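Long-range contact in alternansucrase (Leuconostoc mesenteroides, PDB 6HVG), which belongs to glycoside hydrolase family 70, large multidomain proteins with a TIM-barrel-type domain, and carries additional choline- and cell-wall-binding-type repeats: residues D583-N595 with F1223-A1236. Sequence-based numbering, arbitrary orientation.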
loop_
_atom_site.group_PDB
_atom_site.type_symbol
_atom_site.label_atom_id
_atom_site.label_comp_id
_atom_site.label_asym_id
_atom_site.label_seq_id
_atom_site.Cartn_x
_atom_site.Cartn_y
_atom_site.Cartn_z
ATOM N N ASP A 583 -15.013 -12.787 7.494
ATOM C CA ASP A 583 -15.229 -13.987 6.692
ATOM C C ASP A 583 -16.631 -13.975 6.078
ATOM O O ASP A 583 -17.571 -14.586 6.612
ATOM C CB ASP A 583 -15.027 -15.225 7.551
ATOM C CG ASP A 583 -15.245 -16.524 6.794
ATOM O OD1 ASP A 583 -15.258 -16.513 5.537
ATOM O OD2 ASP A 583 -15.412 -17.561 7.487
ATOM N N ASN A 584 -16.759 -13.280 4.949
ATOM C CA ASN A 584 -18.017 -13.247 4.193
ATOM C C ASN A 584 -18.344 -14.536 3.406
ATOM O O ASN A 584 -19.381 -14.608 2.770
ATOM C CB ASN A 584 -18.042 -12.032 3.264
ATOM C CG ASN A 584 -17.942 -10.710 4.023
ATOM O OD1 ASN A 584 -18.673 -10.465 4.977
ATOM N ND2 ASN A 584 -17.024 -9.856 3.602
ATOM N N SER A 585 -17.492 -15.559 3.484
ATOM C CA SER A 585 -17.813 -16.891 2.914
ATOM C C SER A 585 -18.632 -17.773 3.850
ATOM O O SER A 585 -19.107 -18.840 3.432
ATOM C CB SER A 585 -16.541 -17.657 2.547
ATOM O OG SER A 585 -15.967 -18.280 3.682
ATOM N N ASN A 586 -18.766 -17.357 5.113
ATOM C CA ASN A 586 -19.547 -18.079 6.113
ATOM C C ASN A 586 -21.028 -17.719 6.057
ATOM O O ASN A 586 -21.388 -16.581 6.306
ATOM C CB ASN A 586 -18.988 -17.742 7.498
ATOM C CG ASN A 586 -19.682 -18.485 8.632
ATOM O OD1 ASN A 586 -20.859 -18.857 8.552
ATOM N ND2 ASN A 586 -18.949 -18.683 9.710
ATOM N N PRO A 587 -21.897 -18.704 5.777
ATOM C CA PRO A 587 -23.338 -18.449 5.727
ATOM C C PRO A 587 -23.907 -17.626 6.884
ATOM O O PRO A 587 -24.773 -16.780 6.667
ATOM C CB PRO A 587 -23.934 -19.859 5.725
ATOM C CG PRO A 587 -22.908 -20.711 5.051
ATOM C CD PRO A 587 -21.584 -20.117 5.445
ATOM N N ILE A 588 -23.424 -17.863 8.093
ATOM C CA ILE A 588 -23.876 -17.100 9.259
ATOM C C ILE A 588 -23.517 -15.620 9.134
ATOM O O ILE A 588 -24.311 -14.761 9.477
ATOM C CB ILE A 588 -23.317 -17.688 10.578
ATOM C CG1 ILE A 588 -23.935 -19.076 10.847
ATOM C CG2 ILE A 588 -23.637 -16.777 11.758
ATOM C CD1 ILE A 588 -23.146 -19.944 11.807
ATOM N N VAL A 589 -22.318 -15.338 8.653
ATOM C CA VAL A 589 -21.857 -13.968 8.490
ATOM C C VAL A 589 -22.591 -13.323 7.317
ATOM O O VAL A 589 -22.904 -12.140 7.369
ATOM C CB VAL A 589 -20.320 -13.911 8.287
ATOM C CG1 VAL A 589 -19.843 -12.510 7.898
ATOM C CG2 VAL A 589 -19.625 -14.375 9.554
ATOM N N GLN A 590 -22.887 -14.107 6.284
ATOM C CA GLN A 590 -23.672 -13.623 5.161
ATOM C C GLN A 590 -25.058 -13.155 5.597
ATOM O O GLN A 590 -25.529 -12.106 5.152
ATOM C CB GLN A 590 -23.791 -14.694 4.077
ATOM C CG GLN A 590 -22.483 -14.965 3.356
ATOM C CD GLN A 590 -22.609 -16.008 2.260
ATOM O OE1 GLN A 590 -23.647 -16.653 2.122
ATOM N NE2 GLN A 590 -21.534 -16.190 1.477
ATOM N N ALA A 591 -25.698 -13.919 6.472
ATOM C CA ALA A 591 -27.004 -13.536 7.034
ATOM C C ALA A 591 -26.888 -12.220 7.798
ATOM O O ALA A 591 -27.771 -11.364 7.701
ATOM C CB ALA A 591 -27.550 -14.626 7.967
ATOM N N GLU A 592 -25.811 -12.067 8.567
ATOM C CA GLU A 592 -25.610 -10.856 9.360
ATOM C C GLU A 592 -25.410 -9.626 8.455
ATOM O O GLU A 592 -25.873 -8.536 8.764
ATOM C CB GLU A 592 -24.432 -11.044 10.305
ATOM C CG GLU A 592 -24.016 -9.791 11.045
ATOM C CD GLU A 592 -25.180 -9.051 11.668
ATOM O OE1 GLU A 592 -26.177 -9.694 12.041
ATOM O OE2 GLU A 592 -25.051 -7.826 11.822
ATOM N N GLN A 593 -24.746 -9.820 7.322
ATOM C CA GLN A 593 -24.554 -8.736 6.370
ATOM C C GLN A 593 -25.906 -8.306 5.778
ATOM O O GLN A 593 -26.109 -7.139 5.483
ATOM C CB GLN A 593 -23.609 -9.137 5.245
ATOM C CG GLN A 593 -22.215 -9.539 5.642
ATOM C CD GLN A 593 -21.367 -8.401 6.117
ATOM O OE1 GLN A 593 -21.808 -7.274 6.329
ATOM N NE2 GLN A 593 -20.120 -8.701 6.268
ATOM N N LEU A 594 -26.811 -9.261 5.584
ATOM C CA LEU A 594 -28.162 -8.944 5.129
ATOM C C LEU A 594 -28.944 -8.192 6.197
ATOM O O LEU A 594 -29.716 -7.294 5.883
ATOM C CB LEU A 594 -28.910 -10.234 4.755
ATOM C CG LEU A 594 -30.357 -10.084 4.277
ATOM C CD1 LEU A 594 -30.392 -9.235 3.008
ATOM C CD2 LEU A 594 -30.968 -11.463 4.070
ATOM N N ASN A 595 -28.775 -8.594 7.460
ATOM C CA ASN A 595 -29.412 -7.898 8.587
ATOM C C ASN A 595 -28.986 -6.437 8.601
ATOM O O ASN A 595 -29.827 -5.545 8.710
ATOM C CB ASN A 595 -29.045 -8.558 9.922
ATOM C CG ASN A 595 -30.008 -8.202 11.054
ATOM O OD1 ASN A 595 -31.148 -8.676 11.078
ATOM N ND2 ASN A 595 -29.559 -7.370 11.992
ATOM N N PHE A 1223 -33.704 -17.072 2.259
ATOM C CA PHE A 1223 -32.999 -17.919 3.230
ATOM C C PHE A 1223 -32.905 -19.380 2.792
ATOM O O PHE A 1223 -32.177 -20.166 3.419
ATOM C CB PHE A 1223 -33.669 -17.792 4.610
ATOM C CG PHE A 1223 -33.659 -16.384 5.145
ATOM C CD1 PHE A 1223 -32.671 -15.967 6.012
ATOM C CD2 PHE A 1223 -34.621 -15.475 4.753
ATOM C CE1 PHE A 1223 -32.661 -14.667 6.488
ATOM C CE2 PHE A 1223 -34.613 -14.183 5.222
ATOM C CZ PHE A 1223 -33.634 -13.775 6.089
ATOM N N LYS A 1224 -33.625 -19.728 1.721
ATOM C CA LYS A 1224 -33.584 -21.073 1.137
ATOM C C LYS A 1224 -32.751 -21.174 -0.140
ATOM O O LYS A 1224 -32.303 -22.255 -0.487
ATOM C CB LYS A 1224 -35.003 -21.578 0.885
ATOM C CG LYS A 1224 -35.761 -21.914 2.176
ATOM C CD LYS A 1224 -37.245 -22.192 1.932
ATOM C CE LYS A 1224 -37.480 -23.522 1.231
ATOM N NZ LYS A 1224 -38.913 -23.671 0.872
ATOM N N GLN A 1225 -32.533 -20.058 -0.824
ATOM C CA GLN A 1225 -31.737 -20.039 -2.054
ATOM C C GLN A 1225 -30.253 -20.265 -1.797
ATOM O O GLN A 1225 -29.663 -19.584 -0.952
ATOM C CB GLN A 1225 -31.906 -18.684 -2.744
ATOM C CG GLN A 1225 -30.974 -18.444 -3.925
ATOM C CD GLN A 1225 -31.454 -19.104 -5.199
ATOM O OE1 GLN A 1225 -32.658 -19.116 -5.495
ATOM N NE2 GLN A 1225 -30.514 -19.614 -5.991
ATOM N N ASN A 1226 -29.648 -21.192 -2.541
ATOM C CA ASN A 1226 -28.201 -21.449 -2.431
ATOM C C ASN A 1226 -27.334 -20.382 -3.071
ATOM O O ASN A 1226 -27.621 -19.905 -4.157
ATOM C CB ASN A 1226 -27.810 -22.774 -3.076
ATOM C CG ASN A 1226 -28.251 -23.968 -2.271
ATOM O OD1 ASN A 1226 -28.136 -23.988 -1.046
ATOM N ND2 ASN A 1226 -28.755 -24.977 -2.956
ATOM N N GLN A 1227 -26.268 -20.029 -2.362
ATOM C CA GLN A 1227 -25.234 -19.126 -2.830
ATOM C C GLN A 1227 -24.165 -19.916 -3.569
ATOM O O GLN A 1227 -23.929 -21.060 -3.260
ATOM C CB GLN A 1227 -24.607 -18.398 -1.633
ATOM C CG GLN A 1227 -25.575 -17.505 -0.876
ATOM C CD GLN A 1227 -26.052 -16.378 -1.729
ATOM O OE1 GLN A 1227 -25.346 -15.955 -2.665
ATOM N NE2 GLN A 1227 -27.243 -15.865 -1.435
ATOM N N VAL A 1228 -23.500 -19.289 -4.525
ATOM C CA VAL A 1228 -22.621 -19.994 -5.436
ATOM C C VAL A 1228 -21.331 -20.462 -4.803
ATOM O O VAL A 1228 -20.935 -21.610 -4.997
ATOM C CB VAL A 1228 -22.286 -19.135 -6.668
ATOM C CG1 VAL A 1228 -21.275 -19.837 -7.593
ATOM C CG2 VAL A 1228 -23.576 -18.806 -7.425
ATOM N N SER A 1229 -20.665 -19.586 -4.051
ATOM C CA SER A 1229 -19.333 -19.900 -3.515
ATOM C C SER A 1229 -19.351 -21.036 -2.508
ATOM O O SER A 1229 -18.354 -21.730 -2.371
ATOM C CB SER A 1229 -18.674 -18.659 -2.889
ATOM O OG SER A 1229 -19.124 -18.411 -1.569
ATOM N N THR A 1230 -20.475 -21.223 -1.814
ATOM C CA THR A 1230 -20.584 -22.195 -0.723
ATOM C C THR A 1230 -21.435 -23.436 -1.008
ATOM O O THR A 1230 -21.340 -24.430 -0.284
ATOM C CB THR A 1230 -21.210 -21.542 0.524
ATOM O OG1 THR A 1230 -22.547 -21.131 0.229
ATOM C CG2 THR A 1230 -20.383 -20.347 0.999
ATOM N N GLY A 1231 -22.308 -23.361 -2.006
ATOM C CA GLY A 1231 -23.287 -24.412 -2.246
ATOM C C GLY A 1231 -24.412 -24.441 -1.217
ATOM O O GLY A 1231 -25.296 -25.303 -1.287
ATOM N N GLN A 1232 -24.404 -23.478 -0.289
ATOM C CA GLN A 1232 -25.324 -23.439 0.847
ATOM C C GLN A 1232 -26.146 -22.164 0.786
ATOM O O GLN A 1232 -25.759 -21.214 0.118
ATOM C CB GLN A 1232 -24.542 -23.467 2.170
ATOM C CG GLN A 1232 -23.888 -24.805 2.486
ATOM C CD GLN A 1232 -24.928 -25.898 2.740
ATOM O OE1 GLN A 1232 -25.068 -26.839 1.948
ATOM N NE2 GLN A 1232 -25.686 -25.759 3.832
ATOM N N PRO A 1233 -27.292 -22.142 1.475
ATOM C CA PRO A 1233 -28.010 -20.897 1.639
ATOM C C PRO A 1233 -27.475 -20.130 2.849
ATOM O O PRO A 1233 -26.772 -20.700 3.683
ATOM C CB PRO A 1233 -29.446 -21.371 1.880
ATOM C CG PRO A 1233 -29.320 -22.710 2.498
ATOM C CD PRO A 1233 -27.970 -23.258 2.152
ATOM N N ILE A 1234 -27.820 -18.861 2.960
ATOM C CA ILE A 1234 -27.480 -18.099 4.153
ATOM C C ILE A 1234 -28.166 -18.715 5.368
ATOM O O ILE A 1234 -29.232 -19.358 5.259
ATOM C CB ILE A 1234 -27.845 -16.598 4.042
ATOM C CG1 ILE A 1234 -29.351 -16.395 3.897
ATOM C CG2 ILE A 1234 -27.121 -15.944 2.863
ATOM C CD1 ILE A 1234 -29.771 -14.953 4.080
ATOM N N ASP A 1235 -27.536 -18.526 6.521
ATOM C CA ASP A 1235 -27.954 -19.184 7.736
ATOM C C ASP A 1235 -28.287 -18.140 8.794
ATOM O O ASP A 1235 -27.400 -17.581 9.420
ATOM C CB ASP A 1235 -26.842 -20.145 8.200
ATOM C CG ASP A 1235 -27.209 -20.937 9.439
ATOM O OD1 ASP A 1235 -28.353 -20.799 9.944
ATOM O OD2 ASP A 1235 -26.326 -21.691 9.919
ATOM N N ALA A 1236 -29.577 -17.882 8.973
ATOM C CA ALA A 1236 -30.057 -17.018 10.048
ATOM C C ALA A 1236 -30.353 -17.780 11.353
ATOM O O ALA A 1236 -30.880 -17.194 12.307
ATOM C CB ALA A 1236 -31.297 -16.251 9.587
HETATM O O HOH W 1 -23.937 -19.436 1.980
#
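Ile1234 and Leu594 cross at about a right angle, with CD1 of the first 3.7 Å from CD2 of the second. With CG anti to the backbone N (chi1 179°), Leu594 sends CD2 toward the loop, where it also meets Phe1223 CZ. The other branch of Ile1234, CG2, packs on CB and OE1 of Gln590, while Ala591 CB packs against the Asp1235 carbonyl. At the start of the helix, Pro587 CB rests on Pro1233 O, and the Asp1235 side chain runs alongside Ile588, OD2 lying by Ile588 CG1 while OD1 is hydrogen-bonded to Ser1237 OG.

Polar links are few. A weak but nearly straight bond joins Asp1235 N to Pro587 O (3.3 Å, 172°), which also accepts from Ala591 N. The extended Gln590 side chain is held at both ends of its amide: NE2 donates within its own segment to Asn584 O at 3.0 Å, the acceptor lying in the amide plane, and OE1 accepts from a water that accepts from Thr1230 OG1 across the contact. This probably fixes the amide's rotation.

Helix 587-601, capped by Asn586 and following strand 580-582, is covered here by the loop after helix 1220-1224; helix 629-642 touches Leu594 and Gln1227, and helix 1212-1218 backs Phe1223 and Ala1236.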